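Local coordinates for molybdopterin biosynthesis Mog protein (PDB 2G4R) that probably binds molybdopterin and, as in related MogA proteins, activates it by adenylation for molybdenum insertion during molybdenum cofactor biosynthesis, at residues A[29-32]-A[33-37]; A[51-54]-A[55-59]. All blocks are in the same frame, centred on the assembly; numbering follows the deposited sequence.

Contact 1. Residues A[29-32]-A[33-37]; sequences AGWL and EQHGF
The carbonyl oxygen of Leu32 takes two backbone N-H groups at the C-terminal end of helix 24-34. Phe37 N reaches Leu32 O at 3.0 Å, a 6→1 bond like that of a Schellman motif, and Gly36, with its positive phi of 90°, takes the left-handed backbone conformation that turns the chain out of the helix. His35 N donates to Leu32 O as well, at 3.1 Å, but from above the carbonyl plane and from the face opposite Phe37 N. One residue earlier, Trp31 O is bound by a side chain: His35 ND1 lies 2.8 Å from it with a nearly straight N-H, and this oxygen sits in the plane of the imidazole at its edge. The His35 CG stands beside its own backbone N (chi1 -69°), which swings the ring back along the last turn of the helix. There it also forms an offset stack on one face of the Trp31 indole, six-membered ring to imidazole, with planes 24° apart and centroids 4.0 Å apart. The bond at the edge and the indole against the face together fix the rotation of the imidazole. Helix 132-143 covers this aromatic pair through Ala143, which touches both residues. On the side turned to strands 6-11 and 65-69, Leu32 packs on Ala6, Ile8 and Ile67, and Phe37 on Ala6 and Val65. Between these two side chains the contact is a CH-pi one, with Leu32 CD2 held over a face of the phenyl ring, toward its rim and 3.6 Å from Phe37 CD1.

Contact 2. Residues A[51-54]-A[55-59]; sequences VGEA and LHDAV
Helix 49-60 runs a regular alpha-helical course here, and the contact spans a little over two of its turns. Leu55 N to Val51 O (3.0 Å) and His56 N to Gly52 O (2.9 Å) are the first of four successive i to i+4 bonds; Asp57 N to Glu53 O and Ala58 N to Ala54 O continue the ladder. On the inner side Val51 and Leu55 lie alongside each other and point the same way, Val51 CG1 meeting Leu55 CD1 at 4.1 Å. Leu55 continues onto Ile66 and Thr68 of strand 65-69 and onto Thr84 and Val87 of helix 80-87. The outer side is acidic. Asp57 CG, set beside its own backbone N (chi1 -75°), comes within 3.1 Å of Glu53 O, the oxygen that the Asp57 N-H engages. Glu53 OE2 and Asp57 OD2 are 4.5 Å apart with their carboxylate planes turned 62° against each other, a proximity of like charges that would probably raise the proton affinity of both. His56 CD2 approaches Gly52 O obliquely. An apolar stripe against the sheet and charged groups along the outer side are typical of an amphipathic helix in an alpha/beta fold.

In the fold
The two contacts lie on successive helices of the alpha/beta fold, their centres about 21 Å apart and their nearest atoms about 11 Å. Helix 24-34 joins strand 6-11 to 43-45 and helix 49-60 joins 43-45 to 65-69, so both belong to beta-alpha-beta crossovers. They pack on opposite faces of the sheet: contact 1 on Ala6, Ile8, Val65 and Ile67, contact 2 on Arg7, Val11, Ile66 and Thr68. Contact 2 is the more buried, a run of uninterrupted helix with a polar outer side. Contact 1, only partly buried, ends a helix, relying on aromatic stacking and a side-chain bond where the regular ladder stops.

Contact 1. Residues A[29-32]-A[33-37]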
loop_
_atom_site.group_PDB
_atom_site.type_symbol
_atom_site.label_atom_id
_atom_site.label_comp_id
_atom_site.label_asym_id
_atom_site.label_seq_id
_atom_site.Cartn_x
_atom_site.Cartn_y
_atom_site.Cartn_z
ATOM N N ALA A 29 -16.086 6.492 -5.433
ATOM C CA ALA A 29 -16.632 5.295 -6.106
ATOM C C ALA A 29 -18.151 5.323 -6.177
ATOM O O ALA A 29 -18.733 4.947 -7.167
ATOM C CB ALA A 29 -16.153 4.067 -5.420
ATOM N N GLY A 30 -18.797 5.784 -5.129
ATOM C CA GLY A 30 -20.250 5.839 -5.085
ATOM C C GLY A 30 -20.785 6.907 -6.006
ATOM O O GLY A 30 -21.767 6.699 -6.716
ATOM N N TRP A 31 -20.134 8.066 -5.998
ATOM C CA TRP A 31 -20.542 9.157 -6.877
ATOM C C TRP A 31 -20.378 8.745 -8.357
ATOM O O TRP A 31 -21.233 9.047 -9.214
ATOM C CB TRP A 31 -19.760 10.416 -6.530
ATOM C CG TRP A 31 -20.044 11.638 -7.359
ATOM C CD1 TRP A 31 -20.840 12.690 -7.032
ATOM C CD2 TRP A 31 -19.460 11.950 -8.622
ATOM N NE1 TRP A 31 -20.819 13.629 -8.031
ATOM C CE2 TRP A 31 -19.968 13.204 -9.016
ATOM C CE3 TRP A 31 -18.545 11.304 -9.450
ATOM C CZ2 TRP A 31 -19.612 13.804 -10.212
ATOM C CZ3 TRP A 31 -18.194 11.909 -10.669
ATOM C CH2 TRP A 31 -18.717 13.147 -11.019
ATOM N N LEU A 32 -19.288 8.060 -8.675
ATOM C CA LEU A 32 -19.079 7.595 -10.055
ATOM C C LEU A 32 -20.184 6.643 -10.532
ATOM O O LEU A 32 -20.589 6.644 -11.721
ATOM C CB LEU A 32 -17.720 6.931 -10.174
ATOM C CG LEU A 32 -16.509 7.898 -10.288
ATOM C CD1 LEU A 32 -15.192 7.147 -10.237
ATOM C CD2 LEU A 32 -16.543 8.735 -11.579
ATOM N N GLU A 33 -20.654 5.825 -9.607
ATOM C CA GLU A 33 -21.718 4.837 -9.879
ATOM C C GLU A 33 -23.024 5.565 -10.205
ATOM O O GLU A 33 -23.787 5.132 -11.057
ATOM C CB GLU A 33 -21.850 3.933 -8.640
ATOM C CG GLU A 33 -23.032 2.928 -8.546
ATOM C CD GLU A 33 -23.111 2.209 -7.142
ATOM O OE1 GLU A 33 -24.073 1.406 -6.963
ATOM O OE2 GLU A 33 -22.238 2.443 -6.224
ATOM N N GLN A 34 -23.245 6.697 -9.526
ATOM C CA GLN A 34 -24.389 7.539 -9.752
ATOM C C GLN A 34 -24.318 8.290 -11.078
ATOM O O GLN A 34 -25.339 8.792 -11.541
ATOM C CB GLN A 34 -24.588 8.487 -8.577
ATOM C CG GLN A 34 -24.654 7.709 -7.253
ATOM C CD GLN A 34 -25.590 8.322 -6.225
ATOM O OE1 GLN A 34 -26.831 8.313 -6.401
ATOM N NE2 GLN A 34 -25.010 8.862 -5.144
ATOM N N HIS A 35 -23.139 8.355 -11.702
ATOM C CA HIS A 35 -22.972 9.130 -12.941
ATOM C C HIS A 35 -22.548 8.286 -14.158
ATOM O O HIS A 35 -21.896 8.777 -15.075
ATOM C CB HIS A 35 -21.979 10.286 -12.703
ATOM C CG HIS A 35 -22.509 11.357 -11.804
ATOM N ND1 HIS A 35 -22.551 11.230 -10.430
ATOM C CD2 HIS A 35 -23.039 12.573 -12.081
ATOM C CE1 HIS A 35 -23.088 12.319 -9.902
ATOM N NE2 HIS A 35 -23.394 13.145 -10.882
ATOM N N GLY A 36 -22.929 7.016 -14.179
ATOM C CA GLY A 36 -22.794 6.210 -15.395
ATOM C C GLY A 36 -21.483 5.471 -15.558
ATOM O O GLY A 36 -21.188 4.903 -16.614
ATOM N N PHE A 37 -20.675 5.472 -14.514
ATOM C CA PHE A 37 -19.530 4.620 -14.510
ATOM C C PHE A 37 -19.978 3.421 -13.703
ATOM O O PHE A 37 -21.125 3.330 -13.248
ATOM C CB PHE A 37 -18.342 5.341 -13.869
ATOM C CG PHE A 37 -18.040 6.650 -14.513
ATOM C CD1 PHE A 37 -18.814 7.764 -14.250
ATOM C CD2 PHE A 37 -16.983 6.766 -15.410
ATOM C CE1 PHE A 37 -18.533 8.973 -14.872
ATOM C CE2 PHE A 37 -16.694 7.965 -16.025
ATOM C CZ PHE A 37 -17.465 9.070 -15.758
#

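Contact 2. Residues A[51-54]-A[55-59]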
loop_
_atom_site.group_PDB
_atom_site.type_symbol
_atom_site.label_atom_id
_atom_site.label_comp_id
_atom_site.label_asym_id
_atom_site.label_seq_id
_atom_site.Cartn_x
_atom_site.Cartn_y
_atom_site.Cartn_z
ATOM N N VAL A 51 2.354 8.264 -7.619
ATOM C CA VAL A 51 1.301 9.119 -8.231
ATOM C C VAL A 51 1.499 9.252 -9.752
ATOM O O VAL A 51 0.575 8.989 -10.560
ATOM C CB VAL A 51 1.213 10.535 -7.620
ATOM C CG1 VAL A 51 0.033 11.323 -8.307
ATOM C CG2 VAL A 51 1.060 10.454 -6.099
ATOM N N GLY A 52 2.707 9.675 -10.142
ATOM C CA GLY A 52 3.071 9.664 -11.577
ATOM C C GLY A 52 2.792 8.321 -12.267
ATOM O O GLY A 52 2.205 8.249 -13.362
ATOM N N GLU A 53 3.244 7.255 -11.631
ATOM C CA GLU A 53 3.064 5.897 -12.148
ATOM C C GLU A 53 1.598 5.571 -12.329
ATOM O O GLU A 53 1.209 5.107 -13.402
ATOM C CB GLU A 53 3.711 4.853 -11.210
ATOM C CG GLU A 53 3.509 3.419 -11.677
ATOM C CD GLU A 53 4.113 2.379 -10.732
ATOM O OE1 GLU A 53 4.248 2.652 -9.484
ATOM O OE2 GLU A 53 4.445 1.293 -11.263
ATOM N N ALA A 54 0.770 5.817 -11.307
ATOM C CA ALA A 54 -0.683 5.562 -11.441
ATOM C C ALA A 54 -1.384 6.410 -12.565
ATOM O O ALA A 54 -2.196 5.913 -13.353
ATOM C CB ALA A 54 -1.354 5.780 -10.133
ATOM N N LEU A 55 -1.005 7.667 -12.684
ATOM C CA LEU A 55 -1.620 8.541 -13.664
ATOM C C LEU A 55 -1.213 8.147 -15.077
ATOM O O LEU A 55 -2.053 8.062 -15.968
ATOM C CB LEU A 55 -1.293 9.994 -13.376
ATOM C CG LEU A 55 -1.878 10.597 -12.089
ATOM C CD1 LEU A 55 -1.491 12.058 -12.014
ATOM C CD2 LEU A 55 -3.341 10.457 -11.999
ATOM N N HIS A 56 0.067 7.923 -15.292
ATOM C CA HIS A 56 0.535 7.527 -16.635
ATOM C C HIS A 56 -0.158 6.242 -17.055
ATOM O O HIS A 56 -0.656 6.128 -18.161
ATOM C CB HIS A 56 2.047 7.376 -16.665
ATOM C CG HIS A 56 2.785 8.674 -16.833
ATOM N ND1 HIS A 56 2.720 9.432 -17.981
ATOM C CD2 HIS A 56 3.613 9.340 -15.994
ATOM C CE1 HIS A 56 3.488 10.498 -17.850
ATOM N NE2 HIS A 56 4.041 10.463 -16.653
ATOM N N ASP A 57 -0.225 5.282 -16.143
ATOM C CA ASP A 57 -0.870 4.039 -16.397
ATOM C C ASP A 57 -2.337 4.240 -16.744
ATOM O O ASP A 57 -2.877 3.546 -17.607
ATOM C CB ASP A 57 -0.729 3.117 -15.191
ATOM C CG ASP A 57 0.691 2.521 -15.058
ATOM O OD1 ASP A 57 1.570 2.777 -15.932
ATOM O OD2 ASP A 57 0.926 1.792 -14.064
ATOM N N ALA A 58 -3.002 5.200 -16.104
ATOM C CA ALA A 58 -4.416 5.314 -16.316
ATOM C C ALA A 58 -4.695 6.012 -17.664
ATOM O O ALA A 58 -5.594 5.622 -18.420
ATOM C CB ALA A 58 -5.084 6.008 -15.126
ATOM N N VAL A 59 -3.859 6.965 -17.998
ATOM C CA VAL A 59 -3.960 7.706 -19.236
ATOM C C VAL A 59 -3.679 6.758 -20.411
ATOM O O VAL A 59 -4.371 6.790 -21.420
ATOM C CB VAL A 59 -2.951 8.880 -19.218
ATOM C CG1 VAL A 59 -2.660 9.453 -20.632
ATOM C CG2 VAL A 59 -3.466 9.972 -18.320
#